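Long-range contacts in alpha-galactosidase 1 (Saccharomyces cerevisiae, PDB 3LRK), which hydrolyses terminal, non-reducing alpha-D-galactose residues of alpha-D-galactosides, including galactose oligosaccharides, galactomannans and galactolipids: residues T29-W34 against K287-I292; Y119-Y124 against K147-Y152; V143-Y148 against F182-N187; S203-G208 against D260-E265. The protein carries 1 engineered substitution. All coordinates share one frame; numbering follows the deposited sequence.

Contact 1. Residues T29-W34 against K287-I292; sequences TPQMGW and KSPLII
Met32, Gly33 and Trp34 pair in parallel with Leu290, Ile291 and Ile292, joining the first and last strands of the TIM barrel in this GH27 enzyme. Three backbone bonds make the seam: Leu290 N to Gln31 O (2.9 Å), Gly33 N to Leu290 O (3.1 Å) and Ile292 N to Gly33 O (2.7 Å). On the face carrying Met32 and Trp34, Met32 CG lies alongside Leu290 CB at 4.1 Å. The Trp34 side chain crosses that of Ile292 at about a right angle, bringing CD1 to 3.7 Å from Ile292 CG2, while helix 46-58 packs on the indole and Ala294 O accepts from its NE1. Ile291 belongs to the other face, where its CD1 approaches Gln31 CG. With CG held between the backbone N and the carbonyl carbon (chi1 70°) and a bend at chi2, Gln31 lays its amide against the Pro289 ring, CD standing 3.4 Å from Pro289 CG. Its NE2 is gripped by the hydroxyls of Tyr145 and Ser203, whereas OE1, buried 3.3 Å from Pro289 CG, has no hydrogen-bond partner in the model. An alanine in place of Gln31 would probably open a gap beside Pro289 and leave those two hydroxyls without their shared amide donor. The closure thus illustrates a regular backbone seam beside a buried amide that is bonded through its nitrogen, while its oxygen lies against a proline ring.

Contact 2. Residues Y119-Y124 against K147-Y152; sequences YTCAGY and KYDNCY
Cys121 and Cys151 form a disulfide that pins the loop following barrel strand 109-115 to the chain just beyond strand 145-149, which ends in the catalytic nucleophile Asp149. Cys121 lies within the type I turn from Thr120 to Gly123, and the bridge has a chi3 of 94°, near the relaxed right angle. Beyond it, the side chain of Tyr152 runs along this loop. Its CB lies 3.8 Å from Tyr119 O. CG comes next, 4.2 Å from Tyr119 CD1, where the edge of the Tyr119 ring is directed at the face of the Tyr152 ring, a T-shaped pair with planes at 86°. Along the rim, CD1 and CE1 each stand 3.4 Å from Thr120 O, so one edge of the ring follows the loop carbonyls; CE1 is also 4.2 Å from Cys121 O. The tip leaves the subunit, OH being hydrogen-bonded to Val19 N of the second subunit, where Pro21 of that subunit packs on Tyr119. Back at the bridge, the nucleophile is close to the sulfur: Asp149 OD2, which is hydrogen-bonded to Tyr113 OH, lies 3.2 Å from Cys121 SG, while Asp149 OD1 accepts Asn150 N at 2.7 Å on its anti lone pair.

Contact 3. Residues V143-Y148 against F182-N187; sequences VDYLKY and FYSLCN
The rings of Tyr145 and Phe182 lie side by side, nearly parallel at 13° but slid apart, with Tyr145 CE2 3.5 Å from Phe182 CD1. As a bridged pair they leave the same face of the sheet, and with CG anti to the backbone N in both, the rings run alongside each other. On the other face Tyr183 reaches across obliquely to Tyr148, its CE1 3.7 Å from Tyr148 CB, while its OH bonds to Tyr167 O. Between the faces, five backbone bonds run in parallel register from Phe182 N to Asp144 O through to Cys186 N to Tyr148 O (2.8 Å). At the polar edge a water joins Tyr145 OH (2.6 Å) to Ser184 OG (2.8 Å), donating to the serine. A phenylalanine in place of Tyr145 would probably keep the ring packing but cost this water and Gln31 NE2 one of their hydroxyl partners. Further along the face of Tyr145 and Ser184, the extended Lys147, a substrate-binding residue, passes its CE 3.9 Å from Cys186 SG to a salt bridge between its NZ and Asp72. Helix 160-177 of this beta-alpha-beta unit covers Tyr148 and Tyr183, and strands 109-115 and 203-205 flank the pair.

Contact 4. Residues S203-G208 against D260-E265; sequences SWRMSG and DLDNLE
Arg205 and Asp260 form a single parallel bridge between strands 203-205 and 258-260, framed by Asp260 N to Trp204 O (2.8 Å) and Met206 N to Asp260 O (3.2 Å). Bent at chi2 and chi3, the Arg205 chain passes its CD 3.6 Å from Asp260 OD2 and turns its guanidinium flat against Asp262. The two planes are 10° apart, with Asp262 CG over the centre of the guanidinium, 3.4 Å above its plane. Asp262 OD1 lies 3.3 Å from Arg205 NH1, a salt bridge of charge alone, as no N-H points at the oxygen. The N-H groups look elsewhere: NE gives to a water that also donates to Asp260 O, NH1 to another that donates to Asp262 OD1, and NH2 to Ser207 O. Away from the charges, Met206 SD touches Leu261 CD2 at 3.8 Å under helix 239-246. Stacking thus occupies one face of this substrate-binding arginine and probably helps to hold its orientation, while NH2 also forms a salt bridge with the proton donor Asp209.

The four contacts sample one TIM barrel. Contacts 2, 3 and 4 hold active-site or substrate-binding residues, while contact 1 closes the barrel, its Ile291 and Pro289 side chains being about 7 Å from those of Lys147 and Arg205 respectively. Contacts 2 and 3 share Lys147 and Tyr148 on strand 145-149, whose end bears the nucleophile. Contact 3 continues into contact 4 through neighbouring strands, with Leu185 N 2.8 Å from Ser203 O. Contact 4 reaches contact 1 where Leu264 N meets Ile291 O at 2.9 Å, and Gln31 of contact 1 reaches across the interior to contacts 3 and 4. The side chains of Lys147 and Arg205 are about 5 Å apart at their nearest atoms; contacts 1 and 2 do not touch.

Contact 1. Residues T29-W34 against K287-I292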
loop_
_atom_site.group_PDB
_atom_site.type_symbol
_atom_site.label_atom_id
_atom_site.label_comp_id
_atom_site.label_asym_id
_atom_site.label_seq_id
_atom_site.Cartn_x
_atom_site.Cartn_y
_atom_site.Cartn_z
ATOM N N THR A 29 21.063 0.603 -27.377
ATOM C CA THR A 29 20.516 -0.742 -27.219
ATOM C C THR A 29 20.952 -1.193 -25.808
ATOM O O THR A 29 21.833 -0.565 -25.217
ATOM C CB THR A 29 21.120 -1.720 -28.230
ATOM O OG1 THR A 29 22.549 -1.739 -28.065
ATOM C CG2 THR A 29 20.742 -1.332 -29.692
ATOM N N PRO A 30 20.342 -2.265 -25.266
ATOM C CA PRO A 30 20.732 -2.719 -23.930
ATOM C C PRO A 30 22.201 -3.145 -23.905
ATOM O O PRO A 30 22.725 -3.583 -24.930
ATOM C CB PRO A 30 19.801 -3.910 -23.687
ATOM C CG PRO A 30 18.618 -3.635 -24.554
ATOM C CD PRO A 30 19.241 -3.081 -25.803
ATOM N N GLN A 31 22.863 -2.978 -22.764
ATOM C CA GLN A 31 24.280 -3.348 -22.645
ATOM C C GLN A 31 24.465 -4.857 -22.640
ATOM O O GLN A 31 23.561 -5.598 -22.275
ATOM C CB GLN A 31 24.946 -2.699 -21.418
ATOM C CG GLN A 31 24.500 -3.230 -20.058
ATOM C CD GLN A 31 23.273 -2.520 -19.502
ATOM O OE1 GLN A 31 22.381 -2.099 -20.258
ATOM N NE2 GLN A 31 23.222 -2.382 -18.170
ATOM N N MET A 32 25.642 -5.299 -23.079
ATOM C CA MET A 32 26.015 -6.704 -23.010
ATOM C C MET A 32 27.412 -6.793 -22.415
ATOM O O MET A 32 28.256 -5.932 -22.666
ATOM C CB MET A 32 26.025 -7.352 -24.406
ATOM C CG MET A 32 24.672 -7.436 -25.097
ATOM S SD MET A 32 24.833 -7.807 -26.874
ATOM C CE MET A 32 25.368 -9.519 -26.782
ATOM N N GLY A 33 27.650 -7.841 -21.635
ATOM C CA GLY A 33 28.949 -8.026 -21.023
ATOM C C GLY A 33 29.000 -9.167 -20.036
ATOM O O GLY A 33 28.345 -10.182 -20.222
ATOM N N TRP A 34 29.775 -8.976 -18.978
ATOM C CA TRP A 34 29.998 -9.994 -17.965
ATOM C C TRP A 34 30.311 -9.325 -16.626
ATOM O O TRP A 34 30.942 -8.266 -16.578
ATOM C CB TRP A 34 31.154 -10.905 -18.406
ATOM C CG TRP A 34 31.664 -11.881 -17.358
ATOM C CD1 TRP A 34 31.195 -13.143 -17.115
ATOM C CD2 TRP A 34 32.753 -11.678 -16.450
ATOM N NE1 TRP A 34 31.914 -13.731 -16.100
ATOM C CE2 TRP A 34 32.879 -12.858 -15.675
ATOM C CE3 TRP A 34 33.637 -10.613 -16.210
ATOM C CZ2 TRP A 34 33.849 -13.001 -14.675
ATOM C CZ3 TRP A 34 34.606 -10.760 -15.209
ATOM C CH2 TRP A 34 34.700 -11.949 -14.460
ATOM N N LYS A 287 14.212 -6.737 -23.749
ATOM C CA LYS A 287 15.304 -5.759 -23.843
ATOM C C LYS A 287 15.968 -5.486 -22.478
ATOM O O LYS A 287 16.300 -4.346 -22.131
ATOM C CB LYS A 287 14.829 -4.470 -24.524
ATOM C CG LYS A 287 15.031 -4.413 -26.043
ATOM C CD LYS A 287 14.191 -5.419 -26.839
ATOM C CE LYS A 287 14.034 -4.914 -28.281
ATOM N NZ LYS A 287 13.527 -5.970 -29.192
ATOM N N SER A 288 16.152 -6.551 -21.706
ATOM C CA SER A 288 17.017 -6.498 -20.543
ATOM C C SER A 288 18.466 -6.440 -21.032
ATOM O O SER A 288 18.772 -6.958 -22.118
ATOM C CB SER A 288 16.822 -7.739 -19.662
ATOM O OG SER A 288 17.749 -7.752 -18.579
ATOM N N PRO A 289 19.357 -5.785 -20.255
ATOM C CA PRO A 289 20.786 -6.040 -20.414
ATOM C C PRO A 289 21.063 -7.544 -20.475
ATOM O O PRO A 289 20.349 -8.347 -19.854
ATOM C CB PRO A 289 21.389 -5.444 -19.142
ATOM C CG PRO A 289 20.458 -4.334 -18.775
ATOM C CD PRO A 289 19.091 -4.776 -19.211
ATOM N N LEU A 290 22.077 -7.925 -21.248
ATOM C CA LEU A 290 22.478 -9.323 -21.326
ATOM C C LEU A 290 23.897 -9.407 -20.804
ATOM O O LEU A 290 24.852 -9.218 -21.541
ATOM C CB LEU A 290 22.379 -9.862 -22.764
ATOM C CG LEU A 290 21.036 -9.820 -23.502
ATOM C CD1 LEU A 290 21.221 -10.356 -24.936
ATOM C CD2 LEU A 290 19.912 -10.569 -22.769
ATOM N N ILE A 291 24.001 -9.652 -19.503
ATOM C CA ILE A 291 25.269 -9.705 -18.812
ATOM C C ILE A 291 25.480 -11.160 -18.370
ATOM O O ILE A 291 24.675 -11.730 -17.621
ATOM C CB ILE A 291 25.333 -8.670 -17.640
ATOM C CG1 ILE A 291 25.366 -7.239 -18.203
ATOM C CG2 ILE A 291 26.558 -8.915 -16.739
ATOM C CD1 ILE A 291 24.958 -6.152 -17.212
ATOM N N ILE A 292 26.546 -11.760 -18.895
ATOM C CA ILE A 292 26.912 -13.132 -18.578
ATOM C C ILE A 292 27.201 -13.245 -17.085
ATOM O O ILE A 292 28.026 -12.505 -16.556
ATOM C CB ILE A 292 28.166 -13.590 -19.392
ATOM C CG1 ILE A 292 27.893 -13.504 -20.903
ATOM C CG2 ILE A 292 28.596 -15.004 -18.981
ATOM C CD1 ILE A 292 29.133 -13.646 -21.773
#

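Contact 2. Residues Y119-Y124 against K147-Y152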
loop_
_atom_site.group_PDB
_atom_site.type_symbol
_atom_site.label_atom_id
_atom_site.label_comp_id
_atom_site.label_asym_id
_atom_site.label_seq_id
_atom_site.Cartn_x
_atom_site.Cartn_y
_atom_site.Cartn_z
ATOM N N TYR A 119 27.966 2.116 2.805
ATOM C CA TYR A 119 28.787 0.961 2.456
ATOM C C TYR A 119 28.193 0.266 1.254
ATOM O O TYR A 119 27.018 0.447 0.939
ATOM C CB TYR A 119 28.817 -0.058 3.604
ATOM C CG TYR A 119 29.235 0.519 4.926
ATOM C CD1 TYR A 119 28.284 0.806 5.914
ATOM C CD2 TYR A 119 30.580 0.800 5.190
ATOM C CE1 TYR A 119 28.666 1.330 7.142
ATOM C CE2 TYR A 119 30.972 1.332 6.406
ATOM C CZ TYR A 119 30.012 1.601 7.375
ATOM O OH TYR A 119 30.409 2.131 8.567
ATOM N N THR A 120 29.013 -0.562 0.606
ATOM C CA THR A 120 28.540 -1.455 -0.433
ATOM C C THR A 120 27.842 -2.631 0.235
ATOM O O THR A 120 27.879 -2.775 1.461
ATOM C CB THR A 120 29.696 -1.954 -1.316
ATOM O OG1 THR A 120 30.591 -2.755 -0.526
ATOM C CG2 THR A 120 30.460 -0.767 -1.911
ATOM N N CYS A 121 27.216 -3.481 -0.565
ATOM C CA CYS A 121 26.520 -4.641 -0.019
ATOM C C CYS A 121 27.431 -5.604 0.763
ATOM O O CYS A 121 26.994 -6.212 1.740
ATOM C CB CYS A 121 25.747 -5.357 -1.114
ATOM S SG CYS A 121 24.433 -4.342 -1.835
ATOM N N ALA A 122 28.692 -5.714 0.347
ATOM C CA ALA A 122 29.675 -6.527 1.071
ATOM C C ALA A 122 30.429 -5.761 2.160
ATOM O O ALA A 122 31.356 -6.295 2.775
ATOM C CB ALA A 122 30.649 -7.187 0.097
ATOM N N GLY A 123 30.041 -4.506 2.388
ATOM C CA GLY A 123 30.557 -3.708 3.505
ATOM C C GLY A 123 31.797 -2.886 3.247
ATOM O O GLY A 123 32.463 -2.454 4.191
ATOM N N TYR A 124 32.113 -2.666 1.968
ATOM C CA TYR A 124 33.214 -1.796 1.559
ATOM C C TYR A 124 32.721 -0.350 1.467
ATOM O O TYR A 124 31.521 -0.122 1.558
ATOM C CB TYR A 124 33.772 -2.288 0.215
ATOM C CG TYR A 124 34.434 -3.632 0.352
ATOM C CD1 TYR A 124 33.672 -4.801 0.496
ATOM C CD2 TYR A 124 35.826 -3.738 0.383
ATOM C CE1 TYR A 124 34.282 -6.041 0.643
ATOM C CE2 TYR A 124 36.448 -4.979 0.535
ATOM C CZ TYR A 124 35.668 -6.118 0.655
ATOM O OH TYR A 124 36.273 -7.335 0.788
ATOM N N LYS A 147 27.992 0.244 -12.122
ATOM C CA LYS A 147 26.844 -0.411 -11.495
ATOM C C LYS A 147 26.692 0.179 -10.081
ATOM O O LYS A 147 27.645 0.184 -9.297
ATOM C CB LYS A 147 27.039 -1.933 -11.482
ATOM C CG LYS A 147 26.059 -2.680 -10.594
ATOM C CD LYS A 147 26.324 -4.167 -10.564
ATOM C CE LYS A 147 25.454 -4.818 -9.503
ATOM N NZ LYS A 147 25.486 -6.303 -9.568
ATOM N N TYR A 148 25.499 0.689 -9.757
ATOM C CA TYR A 148 25.377 1.558 -8.591
ATOM C C TYR A 148 24.271 1.065 -7.661
ATOM O O TYR A 148 23.089 1.267 -7.914
ATOM C CB TYR A 148 25.211 3.033 -9.030
ATOM C CG TYR A 148 25.510 4.075 -7.971
ATOM C CD1 TYR A 148 26.706 4.045 -7.240
ATOM C CD2 TYR A 148 24.606 5.114 -7.718
ATOM C CE1 TYR A 148 26.986 5.014 -6.275
ATOM C CE2 TYR A 148 24.874 6.083 -6.772
ATOM C CZ TYR A 148 26.052 6.029 -6.039
ATOM O OH TYR A 148 26.314 6.988 -5.082
ATOM N N ASP A 149 24.703 0.430 -6.576
ATOM C CA ASP A 149 23.856 -0.395 -5.718
ATOM C C ASP A 149 22.997 0.427 -4.750
ATOM O O ASP A 149 22.982 1.652 -4.830
ATOM C CB ASP A 149 24.723 -1.400 -4.945
ATOM C CG ASP A 149 24.061 -2.773 -4.813
ATOM O OD1 ASP A 149 22.840 -2.858 -4.561
ATOM O OD2 ASP A 149 24.775 -3.780 -4.981
ATOM N N ASN A 150 22.310 -0.267 -3.839
ATOM C CA ASN A 150 21.305 0.344 -2.947
ATOM C C ASN A 150 21.397 -0.167 -1.515
ATOM O O ASN A 150 20.453 -0.019 -0.724
ATOM C CB ASN A 150 19.899 0.099 -3.504
ATOM C CG ASN A 150 18.822 0.931 -2.816
ATOM O OD1 ASN A 150 19.038 2.089 -2.472
ATOM N ND2 ASN A 150 17.645 0.339 -2.642
ATOM N N CYS A 151 22.531 -0.773 -1.178
ATOM C CA CYS A 151 22.791 -1.175 0.208
ATOM C C CYS A 151 23.177 0.001 1.096
ATOM O O CYS A 151 23.863 0.912 0.648
ATOM C CB CYS A 151 23.886 -2.242 0.249
ATOM S SG CYS A 151 23.230 -3.835 -0.252
ATOM N N TYR A 152 22.728 -0.040 2.358
ATOM C CA TYR A 152 23.097 0.948 3.391
ATOM C C TYR A 152 22.813 2.402 3.019
ATOM O O TYR A 152 23.662 3.291 3.185
ATOM C CB TYR A 152 24.557 0.717 3.843
ATOM C CG TYR A 152 24.719 -0.711 4.298
ATOM C CD1 TYR A 152 25.425 -1.634 3.525
ATOM C CD2 TYR A 152 24.110 -1.154 5.478
ATOM C CE1 TYR A 152 25.540 -2.967 3.918
ATOM C CE2 TYR A 152 24.219 -2.492 5.887
ATOM C CZ TYR A 152 24.950 -3.381 5.107
ATOM O OH TYR A 152 25.052 -4.699 5.485
#

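Contact 3. Residues V143-Y148 against F182-N187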
loop_
_atom_site.group_PDB
_atom_site.type_symbol
_atom_site.label_atom_id
_atom_site.label_comp_id
_atom_site.label_asym_id
_atom_site.label_seq_id
_atom_site.Cartn_x
_atom_site.Cartn_y
_atom_site.Cartn_z
ATOM N N VAL A 143 37.212 4.354 -16.340
ATOM C CA VAL A 143 36.049 3.484 -16.256
ATOM C C VAL A 143 34.968 3.937 -17.257
ATOM O O VAL A 143 34.801 5.123 -17.478
ATOM C CB VAL A 143 35.507 3.517 -14.791
ATOM C CG1 VAL A 143 34.137 2.837 -14.663
ATOM C CG2 VAL A 143 36.525 2.877 -13.844
ATOM N N ASP A 144 34.245 2.986 -17.847
ATOM C CA ASP A 144 33.231 3.274 -18.888
ATOM C C ASP A 144 31.794 2.997 -18.478
ATOM O O ASP A 144 30.869 3.284 -19.246
ATOM C CB ASP A 144 33.526 2.461 -20.153
ATOM C CG ASP A 144 34.964 2.583 -20.599
ATOM O OD1 ASP A 144 35.411 3.711 -20.916
ATOM O OD2 ASP A 144 35.653 1.547 -20.596
ATOM N N TYR A 145 31.613 2.433 -17.279
ATOM C CA TYR A 145 30.333 1.879 -16.832
ATOM C C TYR A 145 30.350 1.809 -15.309
ATOM O O TYR A 145 31.350 1.406 -14.709
ATOM C CB TYR A 145 30.186 0.483 -17.440
ATOM C CG TYR A 145 28.941 -0.347 -17.142
ATOM C CD1 TYR A 145 28.723 -0.920 -15.882
ATOM C CD2 TYR A 145 28.022 -0.623 -18.159
ATOM C CE1 TYR A 145 27.594 -1.737 -15.645
ATOM C CE2 TYR A 145 26.912 -1.412 -17.936
ATOM C CZ TYR A 145 26.694 -1.968 -16.680
ATOM O OH TYR A 145 25.578 -2.758 -16.475
ATOM N N LEU A 146 29.245 2.201 -14.682
ATOM C CA LEU A 146 29.123 2.079 -13.218
ATOM C C LEU A 146 27.849 1.351 -12.848
ATOM O O LEU A 146 26.750 1.788 -13.211
ATOM C CB LEU A 146 29.159 3.459 -12.534
ATOM C CG LEU A 146 29.051 3.486 -10.993
ATOM C CD1 LEU A 146 30.241 2.799 -10.322
ATOM C CD2 LEU A 146 28.893 4.929 -10.486
ATOM N N LYS A 147 27.992 0.244 -12.122
ATOM C CA LYS A 147 26.844 -0.411 -11.495
ATOM C C LYS A 147 26.692 0.179 -10.081
ATOM O O LYS A 147 27.645 0.184 -9.297
ATOM C CB LYS A 147 27.039 -1.933 -11.482
ATOM C CG LYS A 147 26.059 -2.680 -10.594
ATOM C CD LYS A 147 26.324 -4.167 -10.564
ATOM C CE LYS A 147 25.454 -4.818 -9.503
ATOM N NZ LYS A 147 25.486 -6.303 -9.568
ATOM N N TYR A 148 25.499 0.689 -9.757
ATOM C CA TYR A 148 25.377 1.558 -8.591
ATOM C C TYR A 148 24.271 1.065 -7.661
ATOM O O TYR A 148 23.089 1.267 -7.914
ATOM C CB TYR A 148 25.211 3.033 -9.030
ATOM C CG TYR A 148 25.510 4.075 -7.971
ATOM C CD1 TYR A 148 26.706 4.045 -7.240
ATOM C CD2 TYR A 148 24.606 5.114 -7.718
ATOM C CE1 TYR A 148 26.986 5.014 -6.275
ATOM C CE2 TYR A 148 24.874 6.083 -6.772
ATOM C CZ TYR A 148 26.052 6.029 -6.039
ATOM O OH TYR A 148 26.314 6.988 -5.082
ATOM N N PHE A 182 28.430 4.763 -18.907
ATOM C CA PHE A 182 27.161 4.061 -18.921
ATOM C C PHE A 182 26.726 3.874 -17.462
ATOM O O PHE A 182 27.433 3.233 -16.679
ATOM C CB PHE A 182 27.349 2.684 -19.571
ATOM C CG PHE A 182 26.051 1.975 -19.910
ATOM C CD1 PHE A 182 25.232 1.453 -18.907
ATOM C CD2 PHE A 182 25.664 1.826 -21.239
ATOM C CE1 PHE A 182 24.060 0.803 -19.222
ATOM C CE2 PHE A 182 24.494 1.168 -21.565
ATOM C CZ PHE A 182 23.686 0.663 -20.556
ATOM N N TYR A 183 25.569 4.434 -17.100
ATOM C CA TYR A 183 25.145 4.447 -15.689
ATOM C C TYR A 183 24.024 3.430 -15.434
ATOM O O TYR A 183 22.890 3.588 -15.911
ATOM C CB TYR A 183 24.754 5.881 -15.291
ATOM C CG TYR A 183 24.390 6.131 -13.828
ATOM C CD1 TYR A 183 25.100 5.540 -12.769
ATOM C CD2 TYR A 183 23.352 7.012 -13.517
ATOM C CE1 TYR A 183 24.745 5.808 -11.414
ATOM C CE2 TYR A 183 23.001 7.291 -12.202
ATOM C CZ TYR A 183 23.689 6.704 -11.160
ATOM O OH TYR A 183 23.283 7.011 -9.879
ATOM N N SER A 184 24.375 2.375 -14.697
ATOM C CA SER A 184 23.504 1.243 -14.413
ATOM C C SER A 184 23.020 1.309 -12.969
ATOM O O SER A 184 23.803 1.182 -12.038
ATOM C CB SER A 184 24.272 -0.068 -14.671
ATOM O OG SER A 184 23.665 -1.200 -14.066
ATOM N N LEU A 185 21.721 1.540 -12.789
ATOM C CA LEU A 185 21.119 1.587 -11.451
ATOM C C LEU A 185 20.900 0.197 -10.878
ATOM O O LEU A 185 20.515 -0.727 -11.591
ATOM C CB LEU A 185 19.777 2.333 -11.511
ATOM C CG LEU A 185 19.712 3.844 -11.243
ATOM C CD1 LEU A 185 20.914 4.642 -11.724
ATOM C CD2 LEU A 185 18.394 4.466 -11.712
ATOM N N CYS A 186 21.149 0.049 -9.578
ATOM C CA CYS A 186 20.890 -1.214 -8.908
ATOM C C CYS A 186 20.143 -0.936 -7.610
ATOM O O CYS A 186 20.692 -1.108 -6.532
ATOM C CB CYS A 186 22.204 -1.967 -8.626
ATOM S SG CYS A 186 22.004 -3.658 -7.976
ATOM N N ASN A 187 18.888 -0.491 -7.728
ATOM C CA ASN A 187 18.049 -0.284 -6.563
ATOM C C ASN A 187 16.843 -1.223 -6.494
ATOM O O ASN A 187 15.915 -0.974 -5.725
ATOM C CB ASN A 187 17.635 1.199 -6.416
ATOM C CG ASN A 187 16.345 1.540 -7.152
ATOM O OD1 ASN A 187 16.100 1.066 -8.265
ATOM N ND2 ASN A 187 15.519 2.384 -6.535
HETATM O O HOH W 1 25.061 -3.663 -14.099
#

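Contact 4. Residues S203-G208 against D260-E265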
loop_
_atom_site.group_PDB
_atom_site.type_symbol
_atom_site.label_atom_id
_atom_site.label_comp_id
_atom_site.label_asym_id
_atom_site.label_seq_id
_atom_site.Cartn_x
_atom_site.Cartn_y
_atom_site.Cartn_z
ATOM N N SER A 203 20.169 2.208 -17.483
ATOM C CA SER A 203 19.419 1.000 -17.135
ATOM C C SER A 203 19.157 1.006 -15.620
ATOM O O SER A 203 19.819 1.732 -14.869
ATOM C CB SER A 203 20.149 -0.290 -17.583
ATOM O OG SER A 203 21.310 -0.548 -16.804
ATOM N N TRP A 204 18.160 0.236 -15.201
ATOM C CA TRP A 204 17.804 0.109 -13.779
ATOM C C TRP A 204 17.352 -1.304 -13.469
ATOM O O TRP A 204 16.462 -1.849 -14.129
ATOM C CB TRP A 204 16.707 1.116 -13.376
ATOM C CG TRP A 204 15.607 1.209 -14.364
ATOM C CD1 TRP A 204 14.470 0.465 -14.392
ATOM C CD2 TRP A 204 15.548 2.083 -15.509
ATOM N NE1 TRP A 204 13.692 0.825 -15.473
ATOM C CE2 TRP A 204 14.333 1.810 -16.177
ATOM C CE3 TRP A 204 16.398 3.069 -16.026
ATOM C CZ2 TRP A 204 13.941 2.488 -17.347
ATOM C CZ3 TRP A 204 16.009 3.742 -17.211
ATOM C CH2 TRP A 204 14.787 3.446 -17.839
ATOM N N ARG A 205 17.974 -1.909 -12.461
ATOM C CA ARG A 205 17.461 -3.152 -11.922
ATOM C C ARG A 205 16.028 -2.887 -11.476
ATOM O O ARG A 205 15.746 -1.834 -10.923
ATOM C CB ARG A 205 18.331 -3.616 -10.753
ATOM C CG ARG A 205 19.700 -4.180 -11.213
ATOM C CD ARG A 205 19.588 -5.668 -11.628
ATOM N NE ARG A 205 18.975 -6.402 -10.530
ATOM C CZ ARG A 205 19.619 -6.824 -9.447
ATOM N NH1 ARG A 205 20.941 -6.674 -9.332
ATOM N NH2 ARG A 205 18.930 -7.418 -8.488
ATOM N N MET A 206 15.126 -3.830 -11.719
ATOM C CA MET A 206 13.729 -3.610 -11.377
ATOM C C MET A 206 13.239 -4.644 -10.376
ATOM O O MET A 206 12.042 -4.735 -10.121
ATOM C CB MET A 206 12.848 -3.576 -12.629
ATOM C CG MET A 206 13.180 -4.636 -13.715
ATOM S SD MET A 206 13.122 -6.375 -13.197
ATOM C CE MET A 206 11.383 -6.579 -12.795
ATOM N N SER A 207 14.171 -5.437 -9.839
ATOM C CA SER A 207 13.838 -6.475 -8.852
ATOM C C SER A 207 15.025 -6.819 -7.948
ATOM O O SER A 207 16.160 -6.417 -8.219
ATOM C CB SER A 207 13.344 -7.762 -9.549
ATOM O OG SER A 207 14.427 -8.514 -10.087
ATOM N N GLY A 208 14.751 -7.584 -6.886
ATOM C CA GLY A 208 15.803 -8.231 -6.082
ATOM C C GLY A 208 16.588 -9.225 -6.932
ATOM O O GLY A 208 16.161 -9.573 -8.039
ATOM N N ASP A 260 16.208 -3.739 -16.208
ATOM C CA ASP A 260 17.321 -4.684 -16.015
ATOM C C ASP A 260 16.820 -5.827 -15.134
ATOM O O ASP A 260 16.511 -5.630 -13.953
ATOM C CB ASP A 260 18.497 -3.930 -15.378
ATOM C CG ASP A 260 19.739 -4.798 -15.135
ATOM O OD1 ASP A 260 19.732 -6.024 -15.376
ATOM O OD2 ASP A 260 20.737 -4.219 -14.669
ATOM N N LEU A 261 16.720 -7.019 -15.722
ATOM C CA LEU A 261 16.226 -8.206 -15.021
ATOM C C LEU A 261 17.342 -9.031 -14.319
ATOM O O LEU A 261 17.128 -10.196 -13.956
ATOM C CB LEU A 261 15.406 -9.100 -15.969
ATOM C CG LEU A 261 14.331 -8.639 -16.976
ATOM C CD1 LEU A 261 13.176 -9.671 -17.077
ATOM C CD2 LEU A 261 13.809 -7.190 -16.855
ATOM N N ASP A 262 18.509 -8.403 -14.135
ATOM C CA ASP A 262 19.686 -8.957 -13.431
ATOM C C ASP A 262 20.513 -9.864 -14.355
ATOM O O ASP A 262 20.063 -10.210 -15.439
ATOM C CB ASP A 262 19.298 -9.663 -12.113
ATOM C CG ASP A 262 20.438 -9.751 -11.125
ATOM O OD1 ASP A 262 21.531 -9.219 -11.389
ATOM O OD2 ASP A 262 20.235 -10.354 -10.053
ATOM N N ASN A 263 21.729 -10.210 -13.938
ATOM C CA ASN A 263 22.626 -11.017 -14.767
ATOM C C ASN A 263 22.022 -12.385 -15.103
ATOM O O ASN A 263 21.290 -12.971 -14.296
ATOM C CB ASN A 263 23.973 -11.217 -14.081
ATOM C CG ASN A 263 24.650 -9.912 -13.682
ATOM O OD1 ASN A 263 24.160 -8.802 -13.951
ATOM N ND2 ASN A 263 25.790 -10.044 -13.042
ATOM N N LEU A 264 22.337 -12.871 -16.298
ATOM C CA LEU A 264 21.905 -14.182 -16.776
ATOM C C LEU A 264 22.506 -15.311 -15.951
ATOM O O LEU A 264 23.694 -15.284 -15.613
ATOM C CB LEU A 264 22.287 -14.352 -18.260
ATOM C CG LEU A 264 21.524 -13.422 -19.210
ATOM C CD1 LEU A 264 22.270 -13.160 -20.534
ATOM C CD2 LEU A 264 20.094 -13.941 -19.448
ATOM N N GLU A 265 21.676 -16.300 -15.639
ATOM C CA GLU A 265 22.083 -17.457 -14.865
ATOM C C GLU A 265 22.411 -18.635 -15.787
ATOM O O GLU A 265 22.658 -19.748 -15.323
ATOM C CB GLU A 265 20.993 -17.836 -13.860
ATOM C CG GLU A 265 20.706 -16.753 -12.817
ATOM C CD GLU A 265 21.661 -16.777 -11.631
ATOM O OE1 GLU A 265 22.713 -17.456 -11.671
ATOM O OE2 GLU A 265 21.359 -16.096 -10.637
HETATM O O HOH W 2 20.981 -1.609 -14.257
HETATM O O HOH W 3 16.381 -6.700 -11.475
HETATM O O HOH W 4 23.011 -6.477 -11.571
#